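Local coordinates for protein thermospermine synthase (Medicago truncatula, PDB 6BQ6) that probably catalyses transfer of an aminopropyl group from decarboxylated S-adenosylmethionine to spermidine, giving thermospermine in plant polyamine biosynthesis, at residues B[200-205]-B[236-241]; B[241-247]-B[260-266]; B[120-126]-B[151-156]. All coordinates share one frame; numbering follows the deposited sequence.

Contact 1 of 3, residues B[200-205]-B[236-241]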
loop_
_atom_site.group_PDB
_atom_site.type_symbol
_atom_site.label_atom_id
_atom_site.label_comp_id
_atom_site.label_asym_id
_atom_site.label_seq_id
_atom_site.Cartn_x
_atom_site.Cartn_y
_atom_site.Cartn_z
ATOM N N TYR B 200 7.613 33.616 -21.950
ATOM C CA TYR B 200 6.320 34.139 -22.361
ATOM C C TYR B 200 6.468 35.450 -23.081
ATOM O O TYR B 200 5.854 35.628 -24.118
ATOM C CB TYR B 200 5.423 34.336 -21.166
ATOM C CG TYR B 200 4.955 33.099 -20.459
ATOM C CD1 TYR B 200 4.563 31.940 -21.161
ATOM C CD2 TYR B 200 4.802 33.108 -19.077
ATOM C CE1 TYR B 200 4.091 30.812 -20.483
ATOM C CE2 TYR B 200 4.305 32.007 -18.412
ATOM C CZ TYR B 200 3.948 30.852 -19.120
ATOM O OH TYR B 200 3.452 29.753 -18.435
ATOM N N GLU B 201 7.307 36.346 -22.538
ATOM C CA GLU B 201 7.483 37.682 -23.110
ATOM C C GLU B 201 8.230 37.691 -24.418
ATOM O O GLU B 201 7.824 38.395 -25.324
ATOM C CB GLU B 201 8.197 38.621 -22.122
ATOM C CG GLU B 201 8.006 40.111 -22.454
ATOM C CD GLU B 201 8.663 41.021 -21.429
ATOM O OE1 GLU B 201 8.650 42.266 -21.656
ATOM O OE2 GLU B 201 9.170 40.488 -20.400
ATOM N N LEU B 202 9.323 36.956 -24.491
ATOM C CA LEU B 202 10.301 37.090 -25.566
ATOM C C LEU B 202 10.191 36.007 -26.592
ATOM O O LEU B 202 10.697 36.188 -27.685
ATOM C CB LEU B 202 11.725 37.110 -25.002
ATOM C CG LEU B 202 11.984 38.255 -24.015
ATOM C CD1 LEU B 202 13.434 38.262 -23.553
ATOM C CD2 LEU B 202 11.597 39.624 -24.587
ATOM N N THR B 203 9.513 34.892 -26.298
ATOM C CA THR B 203 9.410 33.771 -27.253
ATOM C C THR B 203 7.977 33.538 -27.659
ATOM O O THR B 203 7.664 33.459 -28.837
ATOM C CB THR B 203 10.081 32.459 -26.722
ATOM O OG1 THR B 203 11.497 32.658 -26.462
ATOM C CG2 THR B 203 9.874 31.296 -27.668
ATOM N N LEU B 204 7.094 33.399 -26.676
ATOM C CA LEU B 204 5.706 33.005 -26.977
ATOM C C LEU B 204 4.881 34.183 -27.515
ATOM O O LEU B 204 4.210 34.088 -28.561
ATOM C CB LEU B 204 5.056 32.440 -25.712
ATOM C CG LEU B 204 3.721 31.702 -26.025
ATOM C CD1 LEU B 204 3.620 30.371 -25.313
ATOM C CD2 LEU B 204 2.585 32.615 -25.688
ATOM N N LYS B 205 4.863 35.282 -26.767
ATOM C CA LYS B 205 4.034 36.444 -27.166
ATOM C C LYS B 205 4.295 36.918 -28.588
ATOM O O LYS B 205 3.326 37.131 -29.340
ATOM C CB LYS B 205 4.146 37.570 -26.129
ATOM C CG LYS B 205 3.071 38.638 -26.234
ATOM C CD LYS B 205 2.900 39.410 -24.917
ATOM C CE LYS B 205 2.873 40.893 -25.160
ATOM N NZ LYS B 205 2.421 41.645 -23.954
ATOM N N THR B 236 3.046 34.611 -12.833
ATOM C CA THR B 236 4.028 34.769 -13.901
ATOM C C THR B 236 3.329 35.333 -15.123
ATOM O O THR B 236 3.774 36.329 -15.725
ATOM C CB THR B 236 4.774 33.463 -14.174
ATOM O OG1 THR B 236 5.404 33.003 -12.961
ATOM C CG2 THR B 236 5.828 33.653 -15.240
ATOM N N LEU B 237 2.176 34.751 -15.489
ATOM C CA LEU B 237 1.424 35.284 -16.621
ATOM C C LEU B 237 0.923 36.719 -16.413
ATOM O O LEU B 237 0.858 37.477 -17.369
ATOM C CB LEU B 237 0.275 34.349 -16.997
ATOM C CG LEU B 237 0.710 33.054 -17.673
ATOM C CD1 LEU B 237 -0.398 32.011 -17.642
ATOM C CD2 LEU B 237 1.167 33.303 -19.079
ATOM N N ARG B 238 0.583 37.089 -15.174
ATOM C CA ARG B 238 0.096 38.435 -14.863
ATOM C C ARG B 238 1.204 39.470 -15.127
ATOM O O ARG B 238 0.943 40.659 -15.409
ATOM C CB ARG B 238 -0.367 38.455 -13.380
ATOM C CG ARG B 238 -0.986 39.740 -12.926
ATOM C CD ARG B 238 -1.760 39.560 -11.614
ATOM N NE ARG B 238 -0.972 38.990 -10.507
ATOM C CZ ARG B 238 -1.302 39.100 -9.209
ATOM N NH1 ARG B 238 -0.570 38.537 -8.252
ATOM N NH2 ARG B 238 -2.382 39.789 -8.870
ATOM N N GLN B 239 2.443 39.022 -15.115
ATOM C CA GLN B 239 3.570 39.950 -15.436
ATOM C C GLN B 239 3.736 40.236 -16.923
ATOM O O GLN B 239 4.546 41.090 -17.310
ATOM C CB GLN B 239 4.917 39.370 -14.960
ATOM C CG GLN B 239 4.996 38.920 -13.519
ATOM C CD GLN B 239 4.398 39.909 -12.562
ATOM O OE1 GLN B 239 4.756 41.103 -12.589
ATOM N NE2 GLN B 239 3.492 39.454 -11.707
ATOM N N VAL B 240 3.093 39.452 -17.780
ATOM C CA VAL B 240 3.322 39.501 -19.204
ATOM C C VAL B 240 2.099 39.938 -20.001
ATOM O O VAL B 240 2.235 40.630 -20.988
ATOM C CB VAL B 240 3.789 38.120 -19.716
ATOM C CG1 VAL B 240 4.044 38.098 -21.220
ATOM C CG2 VAL B 240 5.033 37.660 -18.944
ATOM N N PHE B 241 0.924 39.411 -19.668
ATOM C CA PHE B 241 -0.291 39.692 -20.417
ATOM C C PHE B 241 -1.245 40.539 -19.600
ATOM O O PHE B 241 -1.270 40.440 -18.359
ATOM C CB PHE B 241 -1.032 38.361 -20.710
ATOM C CG PHE B 241 -0.326 37.468 -21.685
ATOM C CD1 PHE B 241 -0.511 37.637 -23.045
ATOM C CD2 PHE B 241 0.514 36.468 -21.249
ATOM C CE1 PHE B 241 0.147 36.818 -23.952
ATOM C CE2 PHE B 241 1.152 35.646 -22.132
ATOM C CZ PHE B 241 0.970 35.812 -23.494
#
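The backbones of 200-205 and 236-241 come closest at E201 and V240, whose CA atoms lie 6.0 Å apart; here the last part of helix 197-204 meets the end of helix 230-238 and the residues after it, side chains carrying most of the contact. Y200 and L237 cross at about a right angle: L237 CD2 sits over one face of the phenol ring, 3.6 Å from its centroid and displaced toward the rim, a CH-pi contact. T236 reaches the same ring at its edge, its methyl CG2 3.9 Å from Y200 CE2, while F214 also meets the tyrosine. V240 lies against Y200 CB with both methyls, CG1 and CG2 each 4.0 Å from it, and its CG1, opposite the backbone N (chi1 180°), also touches the backbone of E201. In this Rossmann-like aminopropyltransferase domain the two helices, separated in the chain by strand 212-220, lie on the same side of the central sheet, and L237 continues inward to V261 and A263 of strand 256-264. L204 CD2 touches the F241 ring at its edge, 4.2 Å from F241 CZ. K205 slides past F241 in the opposite sense, its CD 3.9 Å from F241 CE1. A bend at chi3 (132°) then brings K205 NZ to V240 O, to which it donates at 3.1 Å, nearly in line with the C=O bond. The same nitrogen forms a salt bridge with D265.

Contact 2 of 3, residues B[241-247]-B[260-266]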
loop_
_atom_site.group_PDB
_atom_site.type_symbol
_atom_site.label_atom_id
_atom_site.label_comp_id
_atom_site.label_asym_id
_atom_site.label_seq_id
_atom_site.Cartn_x
_atom_site.Cartn_y
_atom_site.Cartn_z
ATOM N N PHE B 241 0.924 39.411 -19.668
ATOM C CA PHE B 241 -0.291 39.692 -20.417
ATOM C C PHE B 241 -1.245 40.539 -19.600
ATOM O O PHE B 241 -1.270 40.440 -18.359
ATOM C CB PHE B 241 -1.032 38.361 -20.710
ATOM C CG PHE B 241 -0.326 37.468 -21.685
ATOM C CD1 PHE B 241 -0.511 37.637 -23.045
ATOM C CD2 PHE B 241 0.514 36.468 -21.249
ATOM C CE1 PHE B 241 0.147 36.818 -23.952
ATOM C CE2 PHE B 241 1.152 35.646 -22.132
ATOM C CZ PHE B 241 0.970 35.812 -23.494
ATOM N N LYS B 242 -2.073 41.330 -20.287
ATOM C CA LYS B 242 -3.011 42.219 -19.620
ATOM C C LYS B 242 -4.142 41.525 -18.940
ATOM O O LYS B 242 -4.470 41.867 -17.811
ATOM C CB LYS B 242 -3.594 43.229 -20.587
ATOM C CG LYS B 242 -4.461 44.243 -19.861
ATOM C CD LYS B 242 -4.643 45.548 -20.552
ATOM C CE LYS B 242 -5.499 46.461 -19.689
ATOM N NZ LYS B 242 -4.806 46.905 -18.438
ATOM N N TYR B 243 -4.721 40.538 -19.630
ATOM C CA TYR B 243 -5.892 39.835 -19.135
ATOM C C TYR B 243 -5.496 38.381 -18.833
ATOM O O TYR B 243 -4.975 37.685 -19.710
ATOM C CB TYR B 243 -6.976 39.884 -20.184
ATOM C CG TYR B 243 -7.353 41.279 -20.582
ATOM C CD1 TYR B 243 -8.118 42.073 -19.755
ATOM C CD2 TYR B 243 -6.925 41.804 -21.799
ATOM C CE1 TYR B 243 -8.447 43.380 -20.132
ATOM C CE2 TYR B 243 -7.243 43.090 -22.177
ATOM C CZ TYR B 243 -7.991 43.866 -21.359
ATOM O OH TYR B 243 -8.272 45.155 -21.844
ATOM N N VAL B 244 -5.701 37.957 -17.579
ATOM C CA VAL B 244 -5.276 36.624 -17.162
ATOM C C VAL B 244 -6.406 36.053 -16.371
ATOM O O VAL B 244 -6.860 36.690 -15.422
ATOM C CB VAL B 244 -3.944 36.665 -16.370
ATOM C CG1 VAL B 244 -3.499 35.261 -15.977
ATOM C CG2 VAL B 244 -2.869 37.326 -17.198
ATOM N N VAL B 245 -6.930 34.916 -16.805
ATOM C CA VAL B 245 -8.122 34.279 -16.219
ATOM C C VAL B 245 -7.788 32.864 -15.776
ATOM O O VAL B 245 -7.703 31.985 -16.594
ATOM C CB VAL B 245 -9.319 34.293 -17.213
ATOM C CG1 VAL B 245 -10.527 33.560 -16.641
ATOM C CG2 VAL B 245 -9.713 35.702 -17.646
ATOM N N PRO B 246 -7.613 32.645 -14.459
ATOM C CA PRO B 246 -7.367 31.324 -13.916
ATOM C C PRO B 246 -8.710 30.641 -13.699
ATOM O O PRO B 246 -9.723 31.310 -13.388
ATOM C CB PRO B 246 -6.671 31.605 -12.577
ATOM C CG PRO B 246 -7.231 32.906 -12.151
ATOM C CD PRO B 246 -7.501 33.694 -13.416
ATOM N N TYR B 247 -8.710 29.344 -13.928
ATOM C CA TYR B 247 -9.933 28.554 -13.773
ATOM C C TYR B 247 -9.629 27.131 -13.437
ATOM O O TYR B 247 -8.491 26.657 -13.588
ATOM C CB TYR B 247 -10.825 28.701 -15.002
ATOM C CG TYR B 247 -10.293 28.146 -16.283
ATOM C CD1 TYR B 247 -9.393 28.857 -17.033
ATOM C CD2 TYR B 247 -10.798 26.963 -16.810
ATOM C CE1 TYR B 247 -8.937 28.368 -18.241
ATOM C CE2 TYR B 247 -10.357 26.479 -18.039
ATOM C CZ TYR B 247 -9.461 27.193 -18.752
ATOM O OH TYR B 247 -8.938 26.717 -19.930
ATOM N N TRP B 260 -6.123 25.675 -14.895
ATOM C CA TRP B 260 -5.655 26.211 -16.183
ATOM C C TRP B 260 -5.679 27.696 -16.097
ATOM O O TRP B 260 -6.382 28.297 -15.258
ATOM C CB TRP B 260 -6.598 25.785 -17.339
ATOM C CG TRP B 260 -6.785 24.316 -17.423
ATOM C CD1 TRP B 260 -6.048 23.401 -18.177
ATOM C CD2 TRP B 260 -7.767 23.533 -16.748
ATOM N NE1 TRP B 260 -6.505 22.142 -17.988
ATOM C CE2 TRP B 260 -7.529 22.174 -17.077
ATOM C CE3 TRP B 260 -8.806 23.825 -15.853
ATOM C CZ2 TRP B 260 -8.300 21.153 -16.565
ATOM C CZ3 TRP B 260 -9.548 22.794 -15.371
ATOM C CH2 TRP B 260 -9.280 21.475 -15.696
ATOM N N VAL B 261 -4.895 28.337 -16.947
ATOM C CA VAL B 261 -4.902 29.782 -17.008
ATOM C C VAL B 261 -4.958 30.241 -18.459
ATOM O O VAL B 261 -4.093 29.847 -19.260
ATOM C CB VAL B 261 -3.657 30.368 -16.340
ATOM C CG1 VAL B 261 -3.692 31.898 -16.341
ATOM C CG2 VAL B 261 -3.464 29.851 -14.896
ATOM N N LEU B 262 -5.937 31.118 -18.764
ATOM C CA LEU B 262 -5.987 31.897 -20.005
ATOM C C LEU B 262 -5.235 33.199 -19.883
ATOM O O LEU B 262 -5.309 33.856 -18.850
ATOM C CB LEU B 262 -7.399 32.315 -20.371
ATOM C CG LEU B 262 -8.455 31.268 -20.490
ATOM C CD1 LEU B 262 -9.772 31.885 -20.871
ATOM C CD2 LEU B 262 -8.028 30.267 -21.546
ATOM N N ALA B 263 -4.549 33.589 -20.939
ATOM C CA ALA B 263 -3.840 34.864 -20.963
ATOM C C ALA B 263 -3.935 35.477 -22.358
ATOM O O ALA B 263 -3.815 34.800 -23.367
ATOM C CB ALA B 263 -2.387 34.682 -20.540
ATOM N N SER B 264 -4.177 36.779 -22.407
ATOM C CA SER B 264 -4.298 37.477 -23.700
ATOM C C SER B 264 -4.058 38.970 -23.482
ATOM O O SER B 264 -4.210 39.504 -22.396
ATOM C CB SER B 264 -5.673 37.256 -24.322
ATOM O OG SER B 264 -5.842 37.813 -25.631
ATOM N N ASP B 265 -3.709 39.639 -24.543
ATOM C CA ASP B 265 -3.706 41.100 -24.517
ATOM C C ASP B 265 -5.015 41.714 -25.004
ATOM O O ASP B 265 -5.174 42.946 -24.986
ATOM C CB ASP B 265 -2.473 41.605 -25.281
ATOM C CG ASP B 265 -1.196 41.531 -24.430
ATOM O OD1 ASP B 265 -1.255 41.523 -23.172
ATOM O OD2 ASP B 265 -0.093 41.566 -25.008
ATOM N N SER B 266 -5.961 40.878 -25.431
ATOM C CA SER B 266 -7.291 41.294 -25.710
ATOM C C SER B 266 -8.207 40.736 -24.621
ATOM O O SER B 266 -7.897 39.713 -23.987
ATOM C CB SER B 266 -7.744 40.797 -27.056
ATOM O OG SER B 266 -6.914 41.424 -28.021
#
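Strands 243-251 and 256-264 form an antiparallel beta hairpin at one edge of the mixed sheet of the Rossmann-like domain, and 241-247 with 260-266 is its open end. The strand directions differ by 167°, and Y243, V245 and Y247 make hydrogen-bonded pairs with S264, L262 and W260. Each pair has two backbone bonds, such as V245 N to L262 O at 2.8 Å. On the face carrying V244, A263, P246 and V261, packing is tight at one point: V244 CG1 and V261 CG1 are 3.4 Å apart, unusually close for methyls, and helix 230-238 covers this side. The other face carries the aromatic pair. Y247 has its CG between the backbone N and carbonyl carbon (chi1 66°), which turns the ring across the neighbouring strand; W260 CB lies over one ring face, 3.8 Å from the centroid, and L262 CG approaches Y247 CE1. The indole is slid aside and barely overlaps the phenol. Y247 OH bonds to C90 O of helix 84-98, and W260 also meets Y87, a residue of the thermospermine pocket. Just before strand 243-251 begins, F241 turns its ring so that A263 CB lies over one face, 3.5 Å from F241 CD2. S264 OG accepts from S266 N in an ST turn and also bonds G212 O. Its other oxygen being taken by K205, D265 receives K242 N on OD1 at 3.0 Å, nearly along the C-O axis.

Contact 3 of 3, residues B[120-126]-B[151-156]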
loop_
_atom_site.group_PDB
_atom_site.type_symbol
_atom_site.label_atom_id
_atom_site.label_comp_id
_atom_site.label_asym_id
_atom_site.label_seq_id
_atom_site.Cartn_x
_atom_site.Cartn_y
_atom_site.Cartn_z
ATOM N N LEU B 120 -9.584 20.031 -32.902
ATOM C CA LEU B 120 -10.107 19.681 -34.248
ATOM C C LEU B 120 -11.634 19.600 -34.324
ATOM O O LEU B 120 -12.203 19.539 -35.398
ATOM C CB LEU B 120 -9.477 18.363 -34.700
ATOM C CG LEU B 120 -7.962 18.529 -34.995
ATOM C CD1 LEU B 120 -7.321 17.157 -35.031
ATOM C CD2 LEU B 120 -7.616 19.248 -36.297
ATOM N N ARG B 121 -12.313 19.580 -33.185
ATOM C CA ARG B 121 -13.760 19.758 -33.141
ATOM C C ARG B 121 -14.214 21.138 -33.558
ATOM O O ARG B 121 -15.374 21.308 -33.856
ATOM C CB ARG B 121 -14.331 19.404 -31.762
ATOM C CG ARG B 121 -14.126 17.931 -31.421
ATOM C CD ARG B 121 -14.631 17.580 -30.017
ATOM N NE ARG B 121 -16.041 17.911 -29.850
ATOM C CZ ARG B 121 -16.629 18.313 -28.719
ATOM N NH1 ARG B 121 -15.960 18.495 -27.603
ATOM N NH2 ARG B 121 -17.906 18.589 -28.728
ATOM N N HIS B 122 -13.329 22.137 -33.527
ATOM C CA HIS B 122 -13.676 23.477 -33.934
ATOM C C HIS B 122 -13.657 23.624 -35.426
ATOM O O HIS B 122 -12.624 23.478 -36.049
ATOM C CB HIS B 122 -12.721 24.455 -33.277
ATOM C CG HIS B 122 -13.024 24.673 -31.834
ATOM N ND1 HIS B 122 -13.595 25.837 -31.376
ATOM C CD2 HIS B 122 -12.796 23.899 -30.743
ATOM C CE1 HIS B 122 -13.740 25.767 -30.061
ATOM N NE2 HIS B 122 -13.274 24.599 -29.657
ATOM N N LYS B 123 -14.802 23.997 -36.008
ATOM C CA LYS B 123 -14.839 24.165 -37.464
ATOM C C LYS B 123 -14.017 25.313 -38.007
ATOM O O LYS B 123 -13.677 25.287 -39.191
ATOM C CB LYS B 123 -16.301 24.267 -37.952
ATOM C CG LYS B 123 -16.989 22.953 -37.780
ATOM C CD LYS B 123 -18.482 23.046 -38.063
ATOM C CE LYS B 123 -19.234 23.784 -36.969
ATOM N NZ LYS B 123 -20.727 23.593 -37.120
ATOM N N THR B 124 -13.690 26.308 -37.168
ATOM C CA THR B 124 -12.847 27.416 -37.603
ATOM C C THR B 124 -11.401 27.007 -37.901
ATOM O O THR B 124 -10.666 27.680 -38.659
ATOM C CB THR B 124 -12.854 28.560 -36.545
ATOM O OG1 THR B 124 -12.348 28.075 -35.293
ATOM C CG2 THR B 124 -14.266 29.060 -36.289
ATOM N N ILE B 125 -10.955 25.924 -37.280
ATOM C CA ILE B 125 -9.571 25.526 -37.290
ATOM C C ILE B 125 -9.172 24.991 -38.655
ATOM O O ILE B 125 -9.820 24.091 -39.193
ATOM C CB ILE B 125 -9.283 24.462 -36.169
ATOM C CG1 ILE B 125 -9.389 25.127 -34.771
ATOM C CG2 ILE B 125 -7.961 23.746 -36.354
ATOM C CD1 ILE B 125 -8.254 26.050 -34.452
ATOM N N ASP B 126 -8.071 25.522 -39.158
ATOM C CA ASP B 126 -7.410 25.070 -40.398
ATOM C C ASP B 126 -6.102 24.287 -40.158
ATOM O O ASP B 126 -5.729 23.431 -40.978
ATOM C CB ASP B 126 -7.110 26.292 -41.273
ATOM C CG ASP B 126 -8.363 26.976 -41.797
ATOM O OD1 ASP B 126 -9.442 26.317 -41.962
ATOM O OD2 ASP B 126 -8.273 28.180 -42.120
ATOM N N ALA B 151 -8.422 12.100 -34.870
ATOM C CA ALA B 151 -7.588 13.285 -34.648
ATOM C C ALA B 151 -6.208 13.130 -35.300
ATOM O O ALA B 151 -5.764 13.991 -36.107
ATOM C CB ALA B 151 -7.449 13.555 -33.168
ATOM N N PHE B 152 -5.552 12.008 -35.003
ATOM C CA PHE B 152 -4.195 11.762 -35.504
ATOM C C PHE B 152 -4.137 11.662 -37.008
ATOM O O PHE B 152 -3.098 11.937 -37.600
ATOM C CB PHE B 152 -3.572 10.521 -34.896
ATOM C CG PHE B 152 -2.911 10.761 -33.596
ATOM C CD1 PHE B 152 -1.802 11.602 -33.528
ATOM C CD2 PHE B 152 -3.358 10.141 -32.458
ATOM C CE1 PHE B 152 -1.166 11.808 -32.328
ATOM C CE2 PHE B 152 -2.722 10.360 -31.260
ATOM C CZ PHE B 152 -1.651 11.206 -31.193
ATOM N N HIS B 153 -5.239 11.242 -37.617
ATOM C CA HIS B 153 -5.346 11.153 -39.101
ATOM C C HIS B 153 -5.948 12.364 -39.842
ATOM O O HIS B 153 -6.069 12.383 -41.086
ATOM C CB HIS B 153 -6.085 9.864 -39.432
ATOM C CG HIS B 153 -5.252 8.663 -39.137
ATOM N ND1 HIS B 153 -5.217 8.066 -37.895
ATOM C CD2 HIS B 153 -4.349 7.997 -39.903
ATOM C CE1 HIS B 153 -4.338 7.081 -37.907
ATOM N NE2 HIS B 153 -3.815 7.000 -39.121
ATOM N N ASP B 154 -6.275 13.397 -39.078
ATOM C CA ASP B 154 -6.823 14.620 -39.615
ATOM C C ASP B 154 -5.734 15.365 -40.397
ATOM O O ASP B 154 -4.668 15.656 -39.864
ATOM C CB ASP B 154 -7.378 15.463 -38.471
ATOM C CG ASP B 154 -8.317 16.578 -38.932
ATOM O OD1 ASP B 154 -7.924 17.424 -39.738
ATOM O OD2 ASP B 154 -9.442 16.696 -38.405
ATOM N N SER B 155 -6.040 15.747 -41.636
ATOM C CA SER B 155 -5.077 16.434 -42.476
ATOM C C SER B 155 -4.675 17.793 -41.936
ATOM O O SER B 155 -3.649 18.335 -42.386
ATOM C CB SER B 155 -5.636 16.620 -43.918
ATOM O OG SER B 155 -6.812 17.381 -43.853
ATOM N N ARG B 156 -5.460 18.338 -40.992
ATOM C CA ARG B 156 -5.135 19.620 -40.402
ATOM C C ARG B 156 -4.054 19.519 -39.344
ATOM O O ARG B 156 -3.534 20.552 -38.939
ATOM C CB ARG B 156 -6.386 20.240 -39.826
ATOM C CG ARG B 156 -7.424 20.653 -40.870
ATOM C CD ARG B 156 -8.643 21.225 -40.181
ATOM N NE ARG B 156 -9.361 20.171 -39.467
ATOM C CZ ARG B 156 -10.288 20.354 -38.541
ATOM N NH1 ARG B 156 -10.695 21.551 -38.185
ATOM N NH2 ARG B 156 -10.840 19.308 -37.975
#
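R156 reaches across to three backbone carbonyls of the 120-126 loop, one only weakly. R156 NH1 donates to I125 O at 2.9 Å in a nearly straight bond (168°) in the guanidinium plane, and weakly to H122 O. R156 NH2 meets L120 O at 2.9 Å on a lone pair. L120 CD2 lies over one face of the guanidinium, 3.6 Å from R156 NH2, while L120 CD1 rests 4.1 Å from A151 CB. D154, from the arginine's own segment, holds it in a side-on salt bridge, R156 NE to D154 OD1 at 3.1 Å and R156 NH2 to D154 OD2 at 3.0 Å. With its CG opposite the backbone N (chi1 -164°), D154 also turns OD1 back onto R156 N, closing an Asx turn. A leucine in place of R156 is likely to leave the carbonyls of L120 and I125 without these donors and the D154 carboxylate without its charged mate. Farther out, H122 bonds to H93, while a type I turn from H122 to I125 sets the strongly bonded I125 carbonyl and the weakly bonded H122 carbonyl near R156 NH1. The contact joins the connections leading into parallel strands 127-132 and 157-161 at the edge of a Rossmann-like sheet.

Three closures made in succession along the chain, none nested or crossed, illustrate how short-range closures tie up an alpha/beta domain. From the N terminus, contact 3 comes first, closing a 24-residue excursion through strand 127-132 and helix 135-144 to the end of helix 149-153, at one edge of the main sheet. Contact 1 then brings helix 197-204 to helix 230-238, with strand 212-220 between them in sequence. Contact 2 follows at once, F241 belonging to both, and closes the hairpin forming the opposite edge of the seven-stranded sheet. Contacts 1 and 2 are continuous in space, L237 O lying 3.7 Å from V244 CG2. Contact 3 stands apart, its centre about 24 Å from that of contact 2.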